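Local coordinates for phosphoethanolamine N-methyltransferase 1 (PDB 4KRG), which catalyses the S-adenosylmethionine-dependent N-methylation of phosphoethanolamine in the phosphocholine biosynthesis of the parasitic nematode Haemonchus contortus, at residues P220-I223 against R224-N228; H315-A318 against E319-C323; Q345-Q348 against R349-F352. All coordinates share one frame; numbering follows the deposited sequence.

In the fold
All three interactions are local, each spanning one continuous run of chain at the end of a helix or in a turn. Interactions 1 and 2 close short helices, 220-226 and 314-321, whereas interaction 3 is a surface turn between helix 332-345 and strand 350-354. The turn touches both helices: Arg-351 packs on Ile-223 and Arg-224 of interaction 1, and Val-350 on Ala-318 of interaction 2. The two helical contacts are partly buried and rest on backbone bonds, with a sulfur-aromatic contact in 220-228 and apolar leucine packing in 315-323. Charge dominates only in 345-352, where a carboxylate meets a guanidinium.

Interaction 1 of 3, residues P220-I223 against R224-N228; sequences PTYI and RRCNN
Two amides grip the backbone oxygen of Tyr-222 where a short helix ends. Asn-228 N donates to Tyr-222 O over 2.8 Å with an angle of 162° at the hydrogen, and Cys-226 N adds a weak bond to the same oxygen, Tyr-222 O, at 3.2 Å. Between them Asn-227 takes positive phi, which turns the chain back so that the amide of Asn-228 points at a carbonyl six residues earlier; Asn-227 N itself bonds weakly to Ile-223 O. Further up, Arg-224 N meets Pro-220 O at 3.0 Å and Arg-225 N meets Thr-221 O in the regular helical pattern. This single helix, 220-226, links strands 208-218 and 231-240, which pair antiparallel.

On one flank the thiol of Cys-226 approaches the Tyr-222 ring obliquely, a sulfur-aromatic contact. SG is 4.4 Å from the centroid of the Tyr-222 ring and 43° off its normal, and it touches CD1 of that ring at 3.6 Å. The ring also packs against Trp-129 and Ser-166 of the phosphoethanolamine pocket, and its side chain is about 6 Å from the bound substrate, consistent with a second-shell position. Arg-224 uses another flank: a bend at chi3 (-47°) folds its guanidinium back along the helix, with Thr-221 CA over one face and Pro-220 CB at an edge, 3.5 Å from Arg-224 NH1. The hydroxyl of Thr-221 is engaged by Asp-48 and Ser-44 of helix 38-50, while the side-chain ND2 of Asn-228 bonds to the backbone oxygen of Ser-166.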
ATOM      1  N   PRO A 220     -10.417  -1.725  -2.488  1.00 13.55           N
ATOM      2  CA  PRO A 220     -11.211  -1.758  -3.728  1.00 14.59           C
ATOM      3  C   PRO A 220     -12.528  -0.988  -3.677  1.00 12.45           C
ATOM      4  O   PRO A 220     -12.827  -0.243  -4.610  1.00 14.80           O
ATOM      5  CB  PRO A 220     -11.467  -3.256  -3.933  1.00 16.37           C
ATOM      6  CG  PRO A 220     -10.273  -3.898  -3.332  1.00 16.15           C
ATOM      7  CD  PRO A 220      -9.933  -3.069  -2.123  1.00 14.56           C
ATOM      8  N   THR A 221     -13.291  -1.157  -2.604  1.00 12.19           N
ATOM      9  CA  THR A 221     -14.560  -0.450  -2.427  1.00 14.43           C
ATOM     10  C   THR A 221     -14.441   1.076  -2.508  1.00 15.74           C
ATOM     11  O   THR A 221     -15.330   1.753  -3.027  1.00 17.11           O
ATOM     12  CB  THR A 221     -15.196  -0.834  -1.087  1.00 15.34           C
ATOM     13  OG1 THR A 221     -15.430  -2.245  -1.072  1.00 18.62           O
ATOM     14  CG2 THR A 221     -16.507  -0.102  -0.868  1.00 16.16           C
ATOM     15  N   TYR A 222     -13.346   1.617  -1.987  1.00 14.83           N
ATOM     16  CA  TYR A 222     -13.151   3.062  -2.012  1.00 15.25           C
ATOM     17  C   TYR A 222     -12.723   3.592  -3.371  1.00 17.16           C
ATOM     18  O   TYR A 222     -12.942   4.760  -3.683  1.00 19.16           O
ATOM     19  CB  TYR A 222     -12.230   3.519  -0.883  1.00 13.51           C
ATOM     20  CG  TYR A 222     -13.020   3.750   0.376  1.00 14.42           C
ATOM     21  CD1 TYR A 222     -13.537   5.001   0.664  1.00 16.29           C
ATOM     22  CD2 TYR A 222     -13.303   2.709   1.246  1.00 15.03           C
ATOM     23  CE1 TYR A 222     -14.289   5.222   1.795  1.00 18.69           C
ATOM     24  CE2 TYR A 222     -14.059   2.917   2.391  1.00 16.01           C
ATOM     25  CZ  TYR A 222     -14.545   4.178   2.658  1.00 17.26           C
ATOM     26  OH  TYR A 222     -15.292   4.406   3.785  1.00 18.77           O
ATOM     27  N   ILE A 223     -12.134   2.737  -4.194  1.00 14.51           N
ATOM     28  CA  ILE A 223     -11.888   3.136  -5.569  1.00 15.62           C
ATOM     29  C   ILE A 223     -13.201   3.096  -6.344  1.00 17.01           C
ATOM     30  O   ILE A 223     -13.574   4.079  -6.986  1.00 19.72           O
ATOM     31  CB  ILE A 223     -10.841   2.253  -6.250  1.00 14.26           C
ATOM     32  CG1 ILE A 223      -9.474   2.467  -5.593  1.00 12.75           C
ATOM     33  CG2 ILE A 223     -10.775   2.567  -7.744  1.00 15.89           C
ATOM     34  CD1 ILE A 223      -8.402   1.544  -6.111  1.00 11.97           C
ATOM     35  N   ARG A 224     -13.917   1.974  -6.270  1.00 14.44           N
ATOM     36  CA  ARG A 224     -15.108   1.794  -7.101  1.00 17.01           C
ATOM     37  C   ARG A 224     -16.207   2.785  -6.785  1.00 19.22           C
ATOM     38  O   ARG A 224     -16.854   3.312  -7.690  1.00 19.80           O
ATOM     39  CB  ARG A 224     -15.676   0.383  -6.965  1.00 17.84           C
ATOM     40  CG  ARG A 224     -14.794  -0.710  -7.513  1.00 19.36           C
ATOM     41  CD  ARG A 224     -15.599  -1.984  -7.678  1.00 20.81           C
ATOM     42  NE  ARG A 224     -16.397  -2.287  -6.498  1.00 20.46           N
ATOM     43  CZ  ARG A 224     -15.911  -2.888  -5.418  1.00 20.82           C
ATOM     44  NH1 ARG A 224     -14.632  -3.232  -5.383  1.00 18.79           N
ATOM     45  NH2 ARG A 224     -16.695  -3.144  -4.380  1.00 21.39           N
ATOM     46  N   ARG A 225     -16.427   3.039  -5.503  1.00 18.66           N
ATOM     47  CA  ARG A 225     -17.577   3.833  -5.086  1.00 19.81           C
ATOM     48  C   ARG A 225     -17.253   5.250  -4.643  1.00 23.01           C
ATOM     49  O   ARG A 225     -18.137   6.099  -4.605  1.00 27.44           O
ATOM     50  CB  ARG A 225     -18.354   3.094  -4.000  1.00 21.13           C
ATOM     51  CG  ARG A 225     -18.845   1.749  -4.473  1.00 24.76           C
ATOM     52  CD  ARG A 225     -19.674   1.036  -3.439  1.00 33.80           C
ATOM     53  NE  ARG A 225     -20.211  -0.213  -3.979  1.00 44.49           N
ATOM     54  CZ  ARG A 225     -21.500  -0.537  -3.995  1.00 53.62           C
ATOM     55  NH1 ARG A 225     -22.398   0.285  -3.472  1.00 57.64           N
ATOM     56  NH2 ARG A 225     -21.890  -1.694  -4.516  1.00 55.99           N
ATOM     57  N   CYS A 226     -15.992   5.513  -4.322  1.00 23.09           N
ATOM     58  CA  CYS A 226     -15.603   6.836  -3.848  1.00 23.80           C
ATOM     59  C   CYS A 226     -14.501   7.482  -4.688  1.00 28.99           C
ATOM     60  O   CYS A 226     -14.015   8.561  -4.348  1.00 34.00           O
ATOM     61  CB  CYS A 226     -15.182   6.765  -2.383  1.00 20.08           C
ATOM     62  SG  CYS A 226     -16.416   6.003  -1.304  1.00 27.06           S
ATOM     63  N   ASN A 227     -14.119   6.822  -5.780  1.00 29.52           N
ATOM     64  CA  ASN A 227     -13.019   7.274  -6.644  1.00 31.24           C
ATOM     65  C   ASN A 227     -11.768   7.661  -5.856  1.00 27.10           C
ATOM     66  O   ASN A 227     -11.034   8.578  -6.235  1.00 27.91           O
ATOM     67  CB  ASN A 227     -13.458   8.425  -7.558  1.00 34.18           C
ATOM     68  CG  ASN A 227     -14.249   7.947  -8.764  1.00 38.81           C
ATOM     69  OD1 ASN A 227     -15.406   8.328  -8.946  1.00 43.54           O
ATOM     70  ND2 ASN A 227     -13.625   7.114  -9.597  1.00 35.98           N
ATOM     71  N   ASN A 228     -11.536   6.946  -4.760  1.00 20.62           N
ATOM     72  CA  ASN A 228     -10.448   7.247  -3.851  1.00 16.26           C
ATOM     73  C   ASN A 228      -9.462   6.087  -3.774  1.00 16.96           C
ATOM     74  O   ASN A 228      -9.804   5.004  -3.289  1.00 16.88           O
ATOM     75  CB  ASN A 228     -11.017   7.573  -2.467  1.00 16.41           C
ATOM     76  CG  ASN A 228      -9.968   8.084  -1.505  1.00 17.62           C
ATOM     77  OD1 ASN A 228      -8.798   8.251  -1.863  1.00 19.14           O
ATOM     78  ND2 ASN A 228     -10.385   8.351  -0.273  1.00 18.85           N
TER

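Interaction 2 of 3, residues H315-A318 against E319-C323; sequences HLLA and EKFTC. With BOG (octyl beta-D-glucopyranoside), chain F.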
ATOM      1  N   HIS A 315      -2.100   4.779 -17.208  1.00 14.31           N
ATOM      2  CA  HIS A 315      -3.341   5.457 -17.530  1.00 14.40           C
ATOM      3  C   HIS A 315      -3.554   5.507 -19.033  1.00 15.94           C
ATOM      4  O   HIS A 315      -4.653   5.255 -19.511  1.00 15.44           O
ATOM      5  CB  HIS A 315      -3.406   6.841 -16.891  1.00 16.78           C
ATOM      6  CG  HIS A 315      -3.864   6.807 -15.466  1.00 16.24           C
ATOM      7  ND1 HIS A 315      -2.995   6.706 -14.404  1.00 16.32           N
ATOM      8  CD2 HIS A 315      -5.111   6.824 -14.936  1.00 16.79           C
ATOM      9  CE1 HIS A 315      -3.681   6.674 -13.278  1.00 17.40           C
ATOM     10  NE2 HIS A 315      -4.968   6.745 -13.570  1.00 18.73           N
ATOM     11  N   LEU A 316      -2.496   5.802 -19.778  1.00 16.83           N
ATOM     12  CA  LEU A 316      -2.592   5.807 -21.232  1.00 17.39           C
ATOM     13  C   LEU A 316      -2.833   4.393 -21.761  1.00 18.72           C
ATOM     14  O   LEU A 316      -3.575   4.193 -22.724  1.00 20.50           O
ATOM     15  CB  LEU A 316      -1.328   6.403 -21.849  1.00 16.91           C
ATOM     16  CG  LEU A 316      -1.332   6.456 -23.373  1.00 14.53           C
ATOM     17  CD1 LEU A 316      -2.417   7.410 -23.845  1.00 17.95           C
ATOM     18  CD2 LEU A 316       0.022   6.882 -23.887  1.00 18.23           C
ATOM     19  N   LEU A 317      -2.209   3.411 -21.119  1.00 17.73           N
ATOM     20  CA  LEU A 317      -2.426   2.022 -21.477  1.00 16.51           C
ATOM     21  C   LEU A 317      -3.907   1.680 -21.368  1.00 16.39           C
ATOM     22  O   LEU A 317      -4.518   1.257 -22.337  1.00 18.57           O
ATOM     23  CB  LEU A 317      -1.604   1.108 -20.577  1.00 17.26           C
ATOM     24  CG  LEU A 317      -1.525  -0.344 -21.031  1.00 19.64           C
ATOM     25  CD1 LEU A 317      -0.854  -0.424 -22.378  1.00 22.18           C
ATOM     26  CD2 LEU A 317      -0.754  -1.171 -20.015  1.00 21.42           C
ATOM     27  N   ALA A 318      -4.483   1.891 -20.189  1.00 16.37           N
ATOM     28  CA  ALA A 318      -5.899   1.625 -19.973  1.00 16.68           C
ATOM     29  C   ALA A 318      -6.800   2.398 -20.933  1.00 20.82           C
ATOM     30  O   ALA A 318      -7.828   1.890 -21.381  1.00 22.44           O
ATOM     31  CB  ALA A 318      -6.277   1.938 -18.547  1.00 15.46           C
ATOM     32  N   GLU A 319      -6.431   3.635 -21.238  1.00 18.05           N
ATOM     33  CA  GLU A 319      -7.248   4.454 -22.130  1.00 19.31           C
ATOM     34  C   GLU A 319      -7.231   3.931 -23.556  1.00 17.71           C
ATOM     35  O   GLU A 319      -8.280   3.712 -24.158  1.00 22.88           O
ATOM     36  CB  GLU A 319      -6.792   5.914 -22.126  1.00 19.58           C
ATOM     37  CG  GLU A 319      -7.603   6.766 -23.093  1.00 26.59           C
ATOM     38  CD  GLU A 319      -7.078   8.175 -23.247  1.00 34.85           C
ATOM     39  OE1 GLU A 319      -5.872   8.395 -23.008  1.00 35.39           O
ATOM     40  OE2 GLU A 319      -7.876   9.063 -23.618  1.00 39.76           O
ATOM     41  N   LYS A 320      -6.031   3.731 -24.092  1.00 16.74           N
ATOM     42  CA  LYS A 320      -5.870   3.370 -25.493  1.00 20.06           C
ATOM     43  C   LYS A 320      -6.304   1.946 -25.815  1.00 21.03           C
ATOM     44  O   LYS A 320      -6.747   1.674 -26.924  1.00 23.61           O
ATOM     45  CB  LYS A 320      -4.423   3.597 -25.941  1.00 21.64           C
ATOM     46  CG  LYS A 320      -4.029   5.057 -26.068  1.00 24.21           C
ATOM     47  CD  LYS A 320      -4.821   5.758 -27.169  1.00 28.16           C
ATOM     48  CE  LYS A 320      -4.371   7.197 -27.333  1.00 29.52           C
ATOM     49  NZ  LYS A 320      -5.340   7.981 -28.142  1.00 32.37           N
ATOM     50  N   PHE A 321      -6.177   1.034 -24.859  1.00 19.23           N
ATOM     51  CA  PHE A 321      -6.534  -0.353 -25.133  1.00 21.97           C
ATOM     52  C   PHE A 321      -7.787  -0.831 -24.408  1.00 24.00           C
ATOM     53  O   PHE A 321      -8.124  -2.011 -24.462  1.00 26.73           O
ATOM     54  CB  PHE A 321      -5.342  -1.277 -24.886  1.00 21.93           C
ATOM     55  CG  PHE A 321      -4.178  -0.995 -25.795  1.00 23.37           C
ATOM     56  CD1 PHE A 321      -4.228  -1.357 -27.137  1.00 23.75           C
ATOM     57  CD2 PHE A 321      -3.047  -0.348 -25.321  1.00 22.24           C
ATOM     58  CE1 PHE A 321      -3.163  -1.087 -27.984  1.00 23.34           C
ATOM     59  CE2 PHE A 321      -1.981  -0.073 -26.162  1.00 25.22           C
ATOM     60  CZ  PHE A 321      -2.040  -0.443 -27.495  1.00 24.80           C
ATOM     61  N   THR A 322      -8.486   0.105 -23.771  1.00 23.00           N
ATOM     62  CA  THR A 322      -9.711  -0.186 -23.028  1.00 22.22           C
ATOM     63  C   THR A 322      -9.523  -1.389 -22.136  1.00 23.87           C
ATOM     64  O   THR A 322     -10.318  -2.327 -22.177  1.00 27.30           O
ATOM     65  CB  THR A 322     -10.900  -0.456 -23.960  1.00 26.38           C
ATOM     66  OG1 THR A 322     -10.665  -1.657 -24.703  1.00 29.01           O
ATOM     67  CG2 THR A 322     -11.087   0.704 -24.915  1.00 29.36           C
ATOM     68  N   CYS A 323      -8.462  -1.361 -21.339  1.00 23.50           N
ATOM     69  CA  CYS A 323      -8.103  -2.490 -20.499  1.00 21.29           C
ATOM     70  C   CYS A 323      -7.944  -2.050 -19.055  1.00 19.72           C
ATOM     71  O   CYS A 323      -7.823  -0.860 -18.779  1.00 17.46           O
ATOM     72  CB  CYS A 323      -6.792  -3.112 -20.984  1.00 22.30           C
ATOM     73  SG  CYS A 323      -5.328  -2.068 -20.745  1.00 22.50           S
TER
HETATM   74  C1  BOG F 504      -4.652   2.046 -29.954  1.00130.70           C
HETATM   75  O1  BOG F 504      -3.747   3.097 -30.038  1.00130.37           O
HETATM   76  C2  BOG F 504      -6.057   2.569 -30.185  1.00130.55           C
HETATM   77  O2  BOG F 504      -6.398   3.447 -29.119  1.00130.10           O
HETATM   78  C3  BOG F 504      -7.067   1.476 -30.279  1.00130.81           C
HETATM   79  O3  BOG F 504      -8.349   2.060 -30.649  1.00131.09           O
HETATM   80  C4  BOG F 504      -6.685   0.436 -31.280  1.00130.57           C
HETATM   81  O4  BOG F 504      -7.601  -0.680 -31.211  1.00130.53           O
HETATM   82  C5  BOG F 504      -5.280  -0.094 -31.041  1.00130.59           C
HETATM   83  O5  BOG F 504      -4.278   0.991 -30.944  1.00130.83           O
HETATM   84  C6  BOG F 504      -4.919  -0.975 -32.155  1.00130.44           C
HETATM   85  O6  BOG F 504      -4.618  -2.243 -31.646  1.00130.08           O
HETATM   86  C1' BOG F 504      -2.735   3.061 -29.027  1.00130.26           C
HETATM   87  C2' BOG F 504      -1.878   4.361 -29.062  1.00 45.02           C
HETATM   88  C3' BOG F 504      -0.634   4.242 -28.184  1.00 43.83           C
HETATM   89  C4' BOG F 504      -0.754   3.775 -26.868  1.00 42.56           C
HETATM   90  C5' BOG F 504       0.388   2.961 -26.188  1.00 43.49           C
HETATM   91  C6' BOG F 504       0.737   3.501 -24.793  1.00 43.78           C
HETATM   92  C7' BOG F 504       1.790   2.649 -24.037  1.00 22.10           C
HETATM   93  C8' BOG F 504       1.630   2.734 -22.556  1.00 22.80           C
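This is an apolar contact between side chains one turn apart along the final turns of helix 314-321, the helix that joins strands 297-302 and 324-329 in a beta-alpha-beta unit consistent with a second Rossmann-like methyltransferase domain. Leu-317 extends CG anti to its own amide nitrogen (chi1 -168°), which brings CD1 obliquely to the Phe-321 ring, 3.7 Å from Phe-321 CD2. Leu-316 likewise sets CD1 against the aliphatic stem of Lys-320, 3.6 Å from Lys-320 CG. The backbone beneath is regular: Lys-320 N bonds to Leu-316 O at 2.8 Å and Phe-321 N to Leu-317 O at 3.0 Å. Thr-322 then leaves the helix with positive phi, and Cys-323 N makes a weak bond to Ala-318 O. Ala-318 CB faces Val-325, so the helix packs on the neighbouring strand 324-329. Next to it the carbonyl oxygen of Cys-323 is buried without a partner in the model.

A molecule of octyl glucoside lies along the outer flank. Its alkyl carbon C6' is 3.6 Å from Leu-316 CD2, its chain also runs past the Lys-320 stem and the Phe-321 ring, and its sugar O2 donates to Lys-320 O at 2.8 Å. Apolar side chains thus take the alkyl tail, while polar groups, the carbonyl of Lys-320 and the carboxylate of Asp-289, hold the sugar by hydrogen bonds.

Interaction 3 of 3, residues Q345-Q348 against R349-F352; sequences QKDQ and RVRF. With BOG (octyl beta-D-glucopyranoside), chain E.
With CG of Asp-347 anti to its backbone nitrogen (chi1 -174°), the carboxylate is directed toward Arg-349, within the turn that Asp-347 opens, and a bend at chi3 (-62°) swings the guanidinium of Arg-349 round to meet it side-on. Two nitrogens take one oxygen each: Arg-349 NE reaches Asp-347 OD1 at 2.9 Å on its syn lone pair, and Arg-349 NH2 reaches Asp-347 OD2 at 2.6 Å, completing a salt bridge. The two flat groups are nearly coplanar, 24° apart, and both oxygens lie near the plane of the guanidinium. Asp-347 OD1 also accepts from the main chain, Arg-349 N donating to it at 3.0 Å from the anti side. That bond makes an Asx turn, and it coincides with a type I beta turn closed by Val-350 N and Asp-347 O at 3.1 Å.

The turn carries the chain from helix 332-345 into strand 350-354, which pairs in parallel with strand 324-329 and antiparallel with strand 208-218. Arg-351 reaches back from the strand to the middle of the turn. Its NE and NH2 both bond to the single oxygen Gln-348 O, at 2.7 and 2.9 Å, approaching from opposite faces of the carbonyl plane. The amide of Gln-348 folds back as well, its OE1 accepting a weak bond from Arg-351 NH2 at 3.2 Å. Over one face of that guanidinium sits the tail end of an octyl glucoside, whose C8' also touches Arg-351 CG at 3.5 Å.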
ATOM      1  N   GLN A 345      -6.999  11.438 -11.937  1.00 15.73           N
ATOM      2  CA  GLN A 345      -7.552  10.910 -13.181  1.00 15.45           C
ATOM      3  C   GLN A 345      -8.917  10.252 -12.987  1.00 17.30           C
ATOM      4  O   GLN A 345      -9.804  10.398 -13.825  1.00 18.72           O
ATOM      5  CB  GLN A 345      -6.575   9.939 -13.843  1.00 14.93           C
ATOM      6  CG  GLN A 345      -5.217  10.554 -14.125  1.00 17.87           C
ATOM      7  CD  GLN A 345      -5.284  11.716 -15.099  1.00 23.27           C
ATOM      8  OE1 GLN A 345      -6.038  11.681 -16.071  1.00 28.22           O
ATOM      9  NE2 GLN A 345      -4.497  12.754 -14.841  1.00 23.77           N
ATOM     10  N   LYS A 346      -9.086   9.532 -11.884  1.00 16.66           N
ATOM     11  CA  LYS A 346     -10.338   8.837 -11.611  1.00 16.72           C
ATOM     12  C   LYS A 346     -10.748   7.889 -12.738  1.00 15.86           C
ATOM     13  O   LYS A 346     -11.890   7.920 -13.192  1.00 14.83           O
ATOM     14  CB  LYS A 346     -11.458   9.829 -11.300  1.00 17.95           C
ATOM     15  CG  LYS A 346     -11.118  10.749 -10.152  1.00 23.93           C
ATOM     16  CD  LYS A 346     -12.321  11.532  -9.647  1.00 32.08           C
ATOM     17  CE  LYS A 346     -11.912  12.510  -8.547  1.00 36.62           C
ATOM     18  NZ  LYS A 346     -10.860  13.461  -9.019  1.00 39.60           N
ATOM     19  N   ASP A 347      -9.799   7.068 -13.187  1.00 15.17           N
ATOM     20  CA  ASP A 347     -10.075   5.939 -14.073  1.00 14.58           C
ATOM     21  C   ASP A 347      -9.958   4.679 -13.228  1.00 16.49           C
ATOM     22  O   ASP A 347      -8.849   4.249 -12.893  1.00 15.67           O
ATOM     23  CB  ASP A 347      -9.071   5.886 -15.225  1.00 13.51           C
ATOM     24  CG  ASP A 347      -9.407   4.811 -16.250  1.00 15.63           C
ATOM     25  OD1 ASP A 347     -10.130   3.855 -15.902  1.00 16.70           O
ATOM     26  OD2 ASP A 347      -8.950   4.917 -17.411  1.00 17.54           O
ATOM     27  N   GLN A 348     -11.102   4.087 -12.896  1.00 15.82           N
ATOM     28  CA  GLN A 348     -11.158   2.977 -11.956  1.00 13.49           C
ATOM     29  C   GLN A 348     -10.492   1.708 -12.492  1.00 13.99           C
ATOM     30  O   GLN A 348     -10.233   0.763 -11.744  1.00 18.08           O
ATOM     31  CB  GLN A 348     -12.610   2.697 -11.547  1.00 14.87           C
ATOM     32  CG  GLN A 348     -13.498   2.191 -12.673  1.00 17.06           C
ATOM     33  CD  GLN A 348     -13.433   0.680 -12.856  1.00 17.33           C
ATOM     34  OE1 GLN A 348     -13.287  -0.074 -11.890  1.00 17.62           O
ATOM     35  NE2 GLN A 348     -13.537   0.234 -14.100  1.00 18.74           N
ATOM     36  N   ARG A 349     -10.211   1.694 -13.785  1.00 14.99           N
ATOM     37  CA  ARG A 349      -9.564   0.548 -14.401  1.00 14.26           C
ATOM     38  C   ARG A 349      -8.090   0.441 -14.024  1.00 14.54           C
ATOM     39  O   ARG A 349      -7.479  -0.607 -14.211  1.00 15.02           O
ATOM     40  CB  ARG A 349      -9.701   0.624 -15.920  1.00 12.97           C
ATOM     41  CG  ARG A 349     -11.132   0.627 -16.427  1.00 13.52           C
ATOM     42  CD  ARG A 349     -11.158   0.876 -17.913  1.00 16.64           C
ATOM     43  NE  ARG A 349     -10.604   2.190 -18.223  1.00 18.55           N
ATOM     44  CZ  ARG A 349     -10.519   2.713 -19.441  1.00 20.40           C
ATOM     45  NH1 ARG A 349     -10.959   2.041 -20.499  1.00 22.57           N
ATOM     46  NH2 ARG A 349      -9.993   3.920 -19.599  1.00 17.79           N
ATOM     47  N   VAL A 350      -7.523   1.529 -13.503  1.00 12.44           N
ATOM     48  CA  VAL A 350      -6.091   1.581 -13.210  1.00 13.11           C
ATOM     49  C   VAL A 350      -5.850   1.451 -11.715  1.00 14.86           C
ATOM     50  O   VAL A 350      -6.434   2.191 -10.924  1.00 15.79           O
ATOM     51  CB  VAL A 350      -5.442   2.895 -13.714  1.00 14.51           C
ATOM     52  CG1 VAL A 350      -3.967   2.928 -13.359  1.00 13.63           C
ATOM     53  CG2 VAL A 350      -5.602   3.024 -15.210  1.00 16.08           C
ATOM     54  N   ARG A 351      -5.003   0.496 -11.332  1.00 12.60           N
ATOM     55  CA  ARG A 351      -4.713   0.235  -9.924  1.00 11.58           C
ATOM     56  C   ARG A 351      -3.208   0.129  -9.720  1.00 13.24           C
ATOM     57  O   ARG A 351      -2.486  -0.280 -10.623  1.00 19.02           O
ATOM     58  CB  ARG A 351      -5.383  -1.067  -9.467  1.00 13.85           C
ATOM     59  CG  ARG A 351      -6.846  -1.201  -9.828  1.00 14.85           C
ATOM     60  CD  ARG A 351      -7.724  -0.291  -9.023  1.00 14.20           C
ATOM     61  NE  ARG A 351      -9.098  -0.269  -9.520  1.00 13.96           N
ATOM     62  CZ  ARG A 351     -10.072  -1.063  -9.090  1.00 17.04           C
ATOM     63  NH1 ARG A 351      -9.838  -1.957  -8.135  1.00 18.37           N
ATOM     64  NH2 ARG A 351     -11.284  -0.958  -9.612  1.00 18.53           N
ATOM     65  N   PHE A 352      -2.737   0.503  -8.538  1.00 12.14           N
ATOM     66  CA  PHE A 352      -1.322   0.389  -8.204  1.00 13.37           C
ATOM     67  C   PHE A 352      -1.175  -0.364  -6.901  1.00 13.14           C
ATOM     68  O   PHE A 352      -2.080  -0.370  -6.072  1.00 14.10           O
ATOM     69  CB  PHE A 352      -0.674   1.773  -8.045  1.00 14.54           C
ATOM     70  CG  PHE A 352      -0.706   2.601  -9.292  1.00 13.78           C
ATOM     71  CD1 PHE A 352       0.373   2.604 -10.167  1.00 13.31           C
ATOM     72  CD2 PHE A 352      -1.822   3.375  -9.598  1.00 14.34           C
ATOM     73  CE1 PHE A 352       0.340   3.369 -11.338  1.00 12.48           C
ATOM     74  CE2 PHE A 352      -1.862   4.133 -10.762  1.00 14.94           C
ATOM     75  CZ  PHE A 352      -0.779   4.129 -11.631  1.00 14.51           C
TER
HETATM   76  C1  BOG E 503      -7.658 -12.049 -13.708  1.00 18.49           C
HETATM   77  O1  BOG E 503      -7.393 -11.373 -12.534  1.00 18.22           O
HETATM   78  C2  BOG E 503      -8.436 -13.322 -13.440  1.00 18.14           C
HETATM   79  O2  BOG E 503      -7.622 -14.198 -12.676  1.00 19.41           O
HETATM   80  C3  BOG E 503      -8.814 -13.982 -14.722  1.00 21.18           C
HETATM   81  O3  BOG E 503      -9.616 -15.164 -14.447  1.00 24.13           O
HETATM   82  C4  BOG E 503      -9.565 -13.053 -15.620  1.00 21.53           C
HETATM   83  O4  BOG E 503      -9.852 -13.689 -16.882  1.00 22.18           O
HETATM   84  C5  BOG E 503      -8.766 -11.783 -15.872  1.00 19.98           C
HETATM   85  O5  BOG E 503      -8.416 -11.136 -14.598  1.00 18.40           O
HETATM   86  C6  BOG E 503      -9.536 -10.832 -16.675  1.00 19.16           C
HETATM   87  O6  BOG E 503      -8.692 -10.328 -17.661  1.00 24.76           O
HETATM   88  C1' BOG E 503      -6.149 -10.674 -12.570  1.00 16.56           C
HETATM   89  C2' BOG E 503      -5.947 -10.003 -11.187  1.00 17.13           C
HETATM   90  C3' BOG E 503      -7.108  -9.093 -10.821  1.00 16.51           C
HETATM   91  C4' BOG E 503      -6.894  -7.723 -10.633  1.00 16.44           C
HETATM   92  C5' BOG E 503      -8.037  -6.733 -10.996  1.00 30.34           C
HETATM   93  C6' BOG E 503      -7.740  -5.284 -10.590  1.00 29.96           C
HETATM   94  C7' BOG E 503      -7.064  -4.451 -11.707  1.00 31.31           C
HETATM   95  C8' BOG E 503      -7.990  -3.426 -12.265  1.00 30.69           C